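Local coordinates for appr-1-p processing domain protein (Thermus aquaticus Y51MC23, PDB 5M31) that belongs to the macro domain family, whose members share a compact fold of helices packed on a mixed beta sheet, at residues Asn86-Lys90 and Tyr101-Leu106; Val31-Met37 and Asn52-Val57; Trp135-Lys139 and Trp155-Pro159. The contacts are given in a common frame with arbitrary orientation. Where two conformers were deposited one is given. Residues are numbered along the deposited sequence.

How the interactions relate
The three contacts follow one another along the chain of a single macro domain. Interactions 1 and 2 have centres about 14 Å apart and touch directly: Phe87 O lies 2.9 Å from Val31 N, a probable backbone hydrogen bond between neighbouring parallel strands, and Asn86 ND2 lies 2.8 Å from Asn52 OD1, probably hydrogen-bonded. Strand 83-88 thus belongs to both neighbourhoods. Interaction 3 reaches the same sheet as interaction 1, with centres about 14 Å and nearest atoms about 5 Å apart. Interactions 2 and 3 are on opposite sides of the chain's centre, centres about 23 Å apart. Glycerol, probably from the crystallisation liquor, lies about 4 Å from the Val36 side chain and about 6 Å from that of Pro159.

Interaction 1. Residues Asn86-Lys90 and Tyr101-Leu106; sequences NFPTK and YVEEGL
A strand of the macro domain's mixed beta sheet is covered here by helix 99-116, the helix that follows it in the chain. Residues 86-88 are extended, whereas 101-106 are regular helix, with Gly105 N to Tyr101 O at 2.9 Å and Leu106 N to Val102 O at 2.8 Å. The segment axes approach to 8.5 Å and run at 141°, closer to antiparallel than to perpendicular; the CA register pairs Phe87 with Gly105 at 6.3 Å and Thr89 with Tyr101 at 5.4 Å. Asn86 faces elsewhere, hydrogen-bonding to Asn29 and Asn52. Phe87, chi1 t, carries the main contact: its CA-to-CB bond points sideways, yet the ring reaches the helix backbone, with CE2 3.4 Å from Gly105 C and CZ 3.5 Å from both Val102 O and Leu106 N. The absence of a side chain at Gly105 permits this approach, since an ideal CB would lie 2.4 Å from Phe87 CZ, a clash. Phe87 CZ also meets Leu106 CG at 4.3 Å. Thr89 has phi/psi -117/-2. Its CG2 approaches Val102 CG2 at 4.4 Å, while its OG1 hydrogen-bonds to Ser97. Tyr101, chi1 m, turns its ring edge to Thr89 and Lys90, CD2 lying 3.6 Å from Thr89 O and 3.9 Å from Lys90 CA. Lys90 directs its CA-to-CB bond away from the helix, and its NZ hydrogen-bonds to His95 O. No direct hydrogen bond joins the segments; one water bridges them, donating to Pro88 O and Tyr101 O, each at 2.8 Å.

Interaction 2. Residues Val31-Met37 and Asn52-Val57; sequences VNTVGVM and NYQAYV
Segment 31-37, the end of macro-domain strand 26-31 and the loop after it, folds around Tyr56 of helix 50-61. Gly35 CA lies 4.8 Å from Val57 CA, and Met37 CA lies 7.6 Å from Tyr53 CA. Tyr56, chi1 t (159°) and chi2 85°, has its CA-to-CB bond toward the loop; its OH donates to Asn32 O at 2.8 Å and receives a weak bond from Gly35 N at 3.3 Å. Asn32, chi1 p and chi2 74°, forms an Asx turn with Val34 N to OD1 at 3.0 Å, while its ND2 donates to Val36 O at 2.8 Å. Gly35 has phi/psi 91/27, where a CB would jam against the preceding carbonyl. Met37, chi1 m with chi2 and chi3 t, places CE over the Tyr56 face, 3.8 Å from its centroid, a CH-pi contact. Met37 SD is 5.1 Å from each of the Tyr53 and Tyr56 centroids, Met-aromatic in both cases, at the edge of Tyr53. Tyr53, chi1 t, brings CD1 to 3.7 Å from Met37 CG. Val31 CB packs at 3.8 Å from Tyr56 CE1. One water links Met37 N (2.8 Å) and Tyr53 OH (2.7 Å). Tyr56 is thus polar at its tip and apolar over the face that meets Met37.

Interaction 3. Residues Trp135-Lys139 and Trp155-Pro159; sequences WPEVK and WVYEP
Glu158 spans two side chains of the opposing helix turn. Its OE1 forms a salt bridge with Lys139 NZ at 3.3 Å, and its OE2 accepts a weak hydrogen bond from Trp135 NE1 at 2.9 Å, the N-H...O angle being only 120°. A water joins the three side chains: it accepts from Lys139 NZ at 2.7 Å and donates to Glu158 OE1 at 2.6 Å, with a weak bond from Trp135 NE1 at 3.3 Å. Lys139 reaches this position fully extended, all four chi angles t, and sits one helical turn beyond Trp135, as its backbone N to Trp135 O distance of 2.7 Å confirms. Glu158 has chi1 m and chi2 near -106°, between wells; its CA-to-CB bond points sideways, but the carboxylate comes nearer the helix.

The CA-to-CB bond of Trp135 points toward the strand segment, and with chi1 t and chi2 -125° the indole lies against Pro159 and Val156. Pro159 CD lies over its face, 3.8 Å from the centroid of the five-membered ring and 13° off the normal, a CH-pi contact; the same CD is 3.7 Å from Trp135 CE2. At the ring edge, Trp135 CH2 meets Val156 CG1 at 3.8 Å. The backbones stay well apart, with CA distances of 7.9 Å for Trp135 to Pro159 and 8.9 Å for Lys139 to Val156, so side chains bridge the gap.

The contact joins the helix and second strand of the beta-alpha-beta unit 120-123, 135-146 and 153-157: Ile142 of that helix touches both Trp135 and Val156, and strand 11-15 flanks strand 153-157, with Phe14 against Val156 and Glu158.

Interaction 1. Residues Asn86-Lys90 and Tyr101-Leu106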
# COMPACT_ATOMS: atom_id res chain seq x y z
N ASN A 86 3.28 -0.01 -4.00
CA ASN A 86 4.34 0.08 -2.99
C ASN A 86 4.25 1.51 -2.44
O ASN A 86 4.62 2.45 -3.11
CB ASN A 86 5.71 -0.25 -3.57
CG ASN A 86 5.81 -1.68 -4.08
OD1 ASN A 86 5.97 -2.64 -3.31
ND2 ASN A 86 5.62 -1.85 -5.43
N PHE A 87 3.67 1.59 -1.25
CA PHE A 87 3.23 2.88 -0.57
C PHE A 87 4.29 3.25 0.46
O PHE A 87 4.40 2.59 1.47
CB PHE A 87 1.87 2.55 0.10
CG PHE A 87 1.17 3.70 0.75
CD1 PHE A 87 1.70 4.34 1.85
CD2 PHE A 87 -0.11 4.02 0.40
CE1 PHE A 87 1.01 5.34 2.52
CE2 PHE A 87 -0.83 4.98 1.08
CZ PHE A 87 -0.27 5.65 2.13
N PRO A 88 5.06 4.30 0.20
CA PRO A 88 6.07 4.68 1.17
C PRO A 88 5.44 5.27 2.45
O PRO A 88 4.63 6.18 2.37
CB PRO A 88 6.91 5.74 0.41
CG PRO A 88 6.56 5.55 -1.01
CD PRO A 88 5.16 5.10 -1.03
N THR A 89 5.85 4.81 3.64
CA THR A 89 5.33 5.39 4.86
C THR A 89 6.45 6.03 5.64
O THR A 89 6.22 6.57 6.67
CB THR A 89 4.71 4.37 5.80
OG1 THR A 89 5.69 3.42 6.20
CG2 THR A 89 3.57 3.59 5.12
N LYS A 90 7.63 5.91 5.11
CA LYS A 90 8.86 6.39 5.79
C LYS A 90 10.03 6.42 4.80
O LYS A 90 9.99 5.77 3.70
CB LYS A 90 9.17 5.45 6.93
CG LYS A 90 9.56 4.04 6.47
CD LYS A 90 9.79 3.07 7.60
CE LYS A 90 8.53 2.77 8.40
NZ LYS A 90 8.92 1.94 9.58
N TYR A 101 3.30 11.30 6.00
CA TYR A 101 3.68 10.53 4.88
C TYR A 101 2.52 9.59 4.49
O TYR A 101 2.28 9.34 3.32
CB TYR A 101 4.93 9.72 5.18
CG TYR A 101 6.14 10.58 5.54
CD1 TYR A 101 6.15 11.97 5.34
CD2 TYR A 101 7.28 9.99 6.05
CE1 TYR A 101 7.30 12.71 5.64
CE2 TYR A 101 8.37 10.74 6.43
CZ TYR A 101 8.40 12.09 6.16
OH TYR A 101 9.53 12.79 6.52
N VAL A 102 1.79 9.11 5.48
CA VAL A 102 0.57 8.29 5.21
C VAL A 102 -0.49 9.18 4.53
O VAL A 102 -1.15 8.76 3.56
CB VAL A 102 0.06 7.65 6.53
CG1 VAL A 102 -1.32 7.00 6.32
CG2 VAL A 102 1.08 6.63 6.99
N GLU A 103 -0.63 10.41 5.00
CA GLU A 103 -1.63 11.33 4.41
C GLU A 103 -1.32 11.60 2.95
O GLU A 103 -2.23 11.54 2.10
CB GLU A 103 -1.71 12.64 5.16
CG GLU A 103 -2.21 12.48 6.58
CD GLU A 103 -1.91 13.66 7.49
OE1 GLU A 103 -1.13 14.59 7.09
OE2 GLU A 103 -2.46 13.67 8.62
N GLU A 104 -0.06 11.92 2.66
CA GLU A 104 0.34 12.21 1.28
C GLU A 104 0.22 10.93 0.45
O GLU A 104 -0.20 10.98 -0.71
CB GLU A 104 1.76 12.75 1.25
CG GLU A 104 1.88 14.06 2.00
CD GLU A 104 3.18 14.76 1.74
OE1 GLU A 104 4.09 14.12 1.16
OE2 GLU A 104 3.31 15.96 2.15
N GLY A 105 0.57 9.77 1.03
CA GLY A 105 0.44 8.51 0.33
C GLY A 105 -1.02 8.19 -0.03
O GLY A 105 -1.30 7.62 -1.12
N LEU A 106 -1.94 8.48 0.89
CA LEU A 106 -3.37 8.16 0.62
C LEU A 106 -3.93 8.99 -0.57
O LEU A 106 -4.72 8.48 -1.38
CB LEU A 106 -4.19 8.43 1.86
CG LEU A 106 -4.16 7.31 2.88
CD1 LEU A 106 -4.71 7.83 4.18
CD2 LEU A 106 -4.96 6.11 2.37
O HOH W 1 3.74 8.46 1.06

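Interaction 2. Residues Val31-Met37 and Asn52-Val57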
# COMPACT_ATOMS: atom_id res chain seq x y z
N VAL A 31 6.20 0.53 2.33
CA VAL A 31 7.60 0.46 2.03
C VAL A 31 8.34 1.70 2.54
O VAL A 31 7.75 2.63 3.09
CB VAL A 31 7.90 0.23 0.53
CG1 VAL A 31 7.24 -1.05 0.09
CG2 VAL A 31 7.43 1.43 -0.30
N ASN A 32 9.63 1.65 2.40
CA ASN A 32 10.49 2.84 2.60
C ASN A 32 11.08 3.24 1.26
O ASN A 32 10.72 2.66 0.20
CB ASN A 32 11.60 2.53 3.58
CG ASN A 32 12.47 1.36 3.13
OD1 ASN A 32 13.27 1.47 2.22
ND2 ASN A 32 12.23 0.19 3.73
N THR A 33 11.88 4.30 1.25
CA THR A 33 12.37 4.85 -0.01
C THR A 33 13.81 4.49 -0.29
O THR A 33 14.38 4.97 -1.26
CB THR A 33 12.23 6.38 -0.03
OG1 THR A 33 13.18 6.93 0.89
CG2 THR A 33 10.80 6.79 0.28
N VAL A 34 14.40 3.67 0.56
CA VAL A 34 15.82 3.29 0.40
C VAL A 34 16.10 1.88 -0.16
O VAL A 34 17.25 1.50 -0.30
CB VAL A 34 16.64 3.60 1.69
CG1 VAL A 34 16.42 5.05 2.06
CG2 VAL A 34 16.26 2.69 2.84
N GLY A 35 15.05 1.15 -0.52
CA GLY A 35 15.22 -0.04 -1.34
C GLY A 35 15.39 -1.30 -0.53
O GLY A 35 15.95 -2.27 -1.02
N VAL A 36 14.83 -1.30 0.68
CA VAL A 36 14.92 -2.45 1.58
C VAL A 36 13.53 -2.97 1.97
O VAL A 36 12.64 -2.19 2.36
CB VAL A 36 15.71 -2.02 2.83
CG1 VAL A 36 15.60 -3.05 3.94
CG2 VAL A 36 17.15 -1.76 2.44
N MET A 37 13.31 -4.28 1.81
CA MET A 37 12.08 -4.89 2.33
C MET A 37 12.51 -5.95 3.31
O MET A 37 12.64 -7.11 2.96
CB MET A 37 11.24 -5.50 1.18
CG MET A 37 10.67 -4.47 0.23
SD MET A 37 9.32 -5.29 -0.68
CE MET A 37 9.16 -4.12 -2.02
N ASN A 52 8.20 -7.89 -8.02
CA ASN A 52 7.86 -6.57 -7.46
C ASN A 52 9.02 -6.05 -6.65
O ASN A 52 9.39 -4.88 -6.80
CB ASN A 52 6.64 -6.64 -6.61
CG ASN A 52 6.30 -5.33 -5.95
OD1 ASN A 52 5.90 -4.37 -6.58
ND2 ASN A 52 6.56 -5.28 -4.62
N TYR A 53 9.63 -6.91 -5.84
CA TYR A 53 10.77 -6.46 -5.02
C TYR A 53 11.92 -5.98 -5.87
O TYR A 53 12.44 -4.86 -5.67
CB TYR A 53 11.22 -7.59 -4.10
CG TYR A 53 12.51 -7.26 -3.37
CD1 TYR A 53 12.54 -6.27 -2.41
CD2 TYR A 53 13.71 -7.86 -3.73
CE1 TYR A 53 13.73 -5.90 -1.81
CE2 TYR A 53 14.89 -7.53 -3.08
CZ TYR A 53 14.87 -6.58 -2.09
OH TYR A 53 16.05 -6.21 -1.47
N GLN A 54 12.27 -6.74 -6.91
CA GLN A 54 13.37 -6.31 -7.78
C GLN A 54 13.04 -5.02 -8.50
O GLN A 54 13.87 -4.15 -8.62
CB GLN A 54 13.75 -7.40 -8.81
CG GLN A 54 14.38 -8.68 -8.22
CD GLN A 54 15.60 -8.47 -7.29
OE1 GLN A 54 16.39 -7.53 -7.45
NE2 GLN A 54 15.78 -9.39 -6.35
N ALA A 55 11.80 -4.91 -9.01
CA ALA A 55 11.38 -3.66 -9.65
C ALA A 55 11.44 -2.47 -8.71
O ALA A 55 11.92 -1.37 -9.09
CB ALA A 55 9.99 -3.80 -10.24
N TYR A 56 11.02 -2.70 -7.47
CA TYR A 56 11.07 -1.70 -6.40
C TYR A 56 12.49 -1.26 -6.10
O TYR A 56 12.79 -0.05 -5.96
CB TYR A 56 10.38 -2.23 -5.16
CG TYR A 56 10.77 -1.54 -3.88
CD1 TYR A 56 10.14 -0.36 -3.45
CD2 TYR A 56 11.72 -2.11 -3.07
CE1 TYR A 56 10.50 0.27 -2.25
CE2 TYR A 56 12.08 -1.50 -1.91
CZ TYR A 56 11.45 -0.36 -1.46
OH TYR A 56 11.94 0.22 -0.24
N VAL A 57 13.40 -2.21 -6.01
CA VAL A 57 14.79 -1.87 -5.78
C VAL A 57 15.32 -0.96 -6.88
O VAL A 57 15.96 0.09 -6.59
CB VAL A 57 15.67 -3.10 -5.64
CG1 VAL A 57 17.14 -2.76 -5.70
CG2 VAL A 57 15.31 -3.82 -4.34
O HOH W 2 10.30 -1.45 2.12
O HOH W 3 15.50 -5.95 1.19

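Interaction 3. Residues Trp135-Lys139 and Trp155-Pro159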
# COMPACT_ATOMS: atom_id res chain seq x y z
N TRP A 135 -4.00 3.87 15.35
CA TRP A 135 -4.93 3.32 14.37
C TRP A 135 -6.21 4.14 14.20
O TRP A 135 -6.61 4.38 13.06
CB TRP A 135 -5.24 1.88 14.71
CG TRP A 135 -6.29 1.21 13.91
CD1 TRP A 135 -7.40 0.58 14.37
CD2 TRP A 135 -6.32 1.09 12.47
NE1 TRP A 135 -8.13 0.06 13.32
CE2 TRP A 135 -7.48 0.34 12.14
CE3 TRP A 135 -5.48 1.51 11.45
CZ2 TRP A 135 -7.82 0.03 10.81
CZ3 TRP A 135 -5.83 1.23 10.13
CH2 TRP A 135 -6.99 0.48 9.83
N PRO A 136 -6.79 4.68 15.30
CA PRO A 136 -8.01 5.48 15.09
C PRO A 136 -7.83 6.62 14.08
O PRO A 136 -8.70 6.85 13.24
CB PRO A 136 -8.30 6.04 16.50
CG PRO A 136 -7.77 5.00 17.43
CD PRO A 136 -6.61 4.31 16.73
N GLU A 137 -6.69 7.29 14.16
CA GLU A 137 -6.40 8.43 13.29
C GLU A 137 -6.09 7.97 11.89
O GLU A 137 -6.57 8.58 10.93
CB GLU A 137 -5.23 9.22 13.85
CG GLU A 137 -5.54 9.95 15.18
CD GLU A 137 -6.43 11.19 15.02
OE1 GLU A 137 -6.70 11.64 13.86
OE2 GLU A 137 -6.86 11.74 16.07
N VAL A 138 -5.35 6.88 11.77
CA VAL A 138 -5.05 6.32 10.43
C VAL A 138 -6.34 5.83 9.78
O VAL A 138 -6.59 6.10 8.59
CB VAL A 138 -3.97 5.21 10.48
CG1 VAL A 138 -3.84 4.50 9.14
CG2 VAL A 138 -2.62 5.81 10.92
N LYS A 139 -7.15 5.07 10.55
CA LYS A 139 -8.45 4.60 10.05
C LYS A 139 -9.29 5.78 9.54
O LYS A 139 -9.82 5.72 8.44
CB LYS A 139 -9.22 3.80 11.13
CG LYS A 139 -10.50 3.13 10.63
CD LYS A 139 -11.17 2.31 11.74
CE LYS A 139 -12.31 1.46 11.20
NZ LYS A 139 -12.79 0.37 12.13
N TRP A 155 -10.58 -3.04 0.88
CA TRP A 155 -10.49 -3.89 2.04
C TRP A 155 -9.30 -3.49 2.83
O TRP A 155 -8.19 -3.36 2.28
CB TRP A 155 -10.37 -5.32 1.62
CG TRP A 155 -11.50 -5.71 0.79
CD1 TRP A 155 -11.60 -5.56 -0.58
CD2 TRP A 155 -12.78 -6.08 1.24
NE1 TRP A 155 -12.85 -5.94 -1.00
CE2 TRP A 155 -13.58 -6.29 0.10
CE3 TRP A 155 -13.33 -6.36 2.51
CZ2 TRP A 155 -14.89 -6.72 0.21
CZ3 TRP A 155 -14.56 -6.82 2.59
CH2 TRP A 155 -15.37 -6.95 1.45
N VAL A 156 -9.53 -3.16 4.10
CA VAL A 156 -8.46 -2.73 4.95
C VAL A 156 -8.29 -3.75 6.02
O VAL A 156 -9.25 -4.13 6.70
CB VAL A 156 -8.67 -1.33 5.59
CG1 VAL A 156 -7.42 -0.89 6.32
CG2 VAL A 156 -9.07 -0.32 4.49
N TYR A 157 -7.08 -4.29 6.10
CA TYR A 157 -6.76 -5.28 7.08
C TYR A 157 -6.34 -4.61 8.39
O TYR A 157 -5.46 -3.74 8.38
CB TYR A 157 -5.71 -6.24 6.51
CG TYR A 157 -6.28 -7.22 5.53
CD1 TYR A 157 -6.80 -6.81 4.28
CD2 TYR A 157 -6.46 -8.56 5.89
CE1 TYR A 157 -7.36 -7.71 3.42
CE2 TYR A 157 -6.96 -9.47 5.00
CZ TYR A 157 -7.50 -9.05 3.81
OH TYR A 157 -8.09 -9.95 2.98
N GLU A 158 -7.00 -5.00 9.49
CA GLU A 158 -6.84 -4.35 10.77
C GLU A 158 -5.53 -4.82 11.41
O GLU A 158 -5.08 -5.91 11.11
CB GLU A 158 -8.02 -4.70 11.69
CG GLU A 158 -9.33 -4.00 11.32
CD GLU A 158 -9.69 -2.87 12.28
OE1 GLU A 158 -10.66 -2.15 11.99
OE2 GLU A 158 -9.01 -2.70 13.34
N PRO A 159 -4.90 -3.96 12.26
CA PRO A 159 -3.66 -4.36 13.01
C PRO A 159 -3.78 -5.66 13.83
O PRO A 159 -4.80 -5.85 14.49
CB PRO A 159 -3.40 -3.19 13.97
CG PRO A 159 -4.24 -2.06 13.48
CD PRO A 159 -5.41 -2.65 12.72
O HOH W 4 -11.24 -0.70 14.13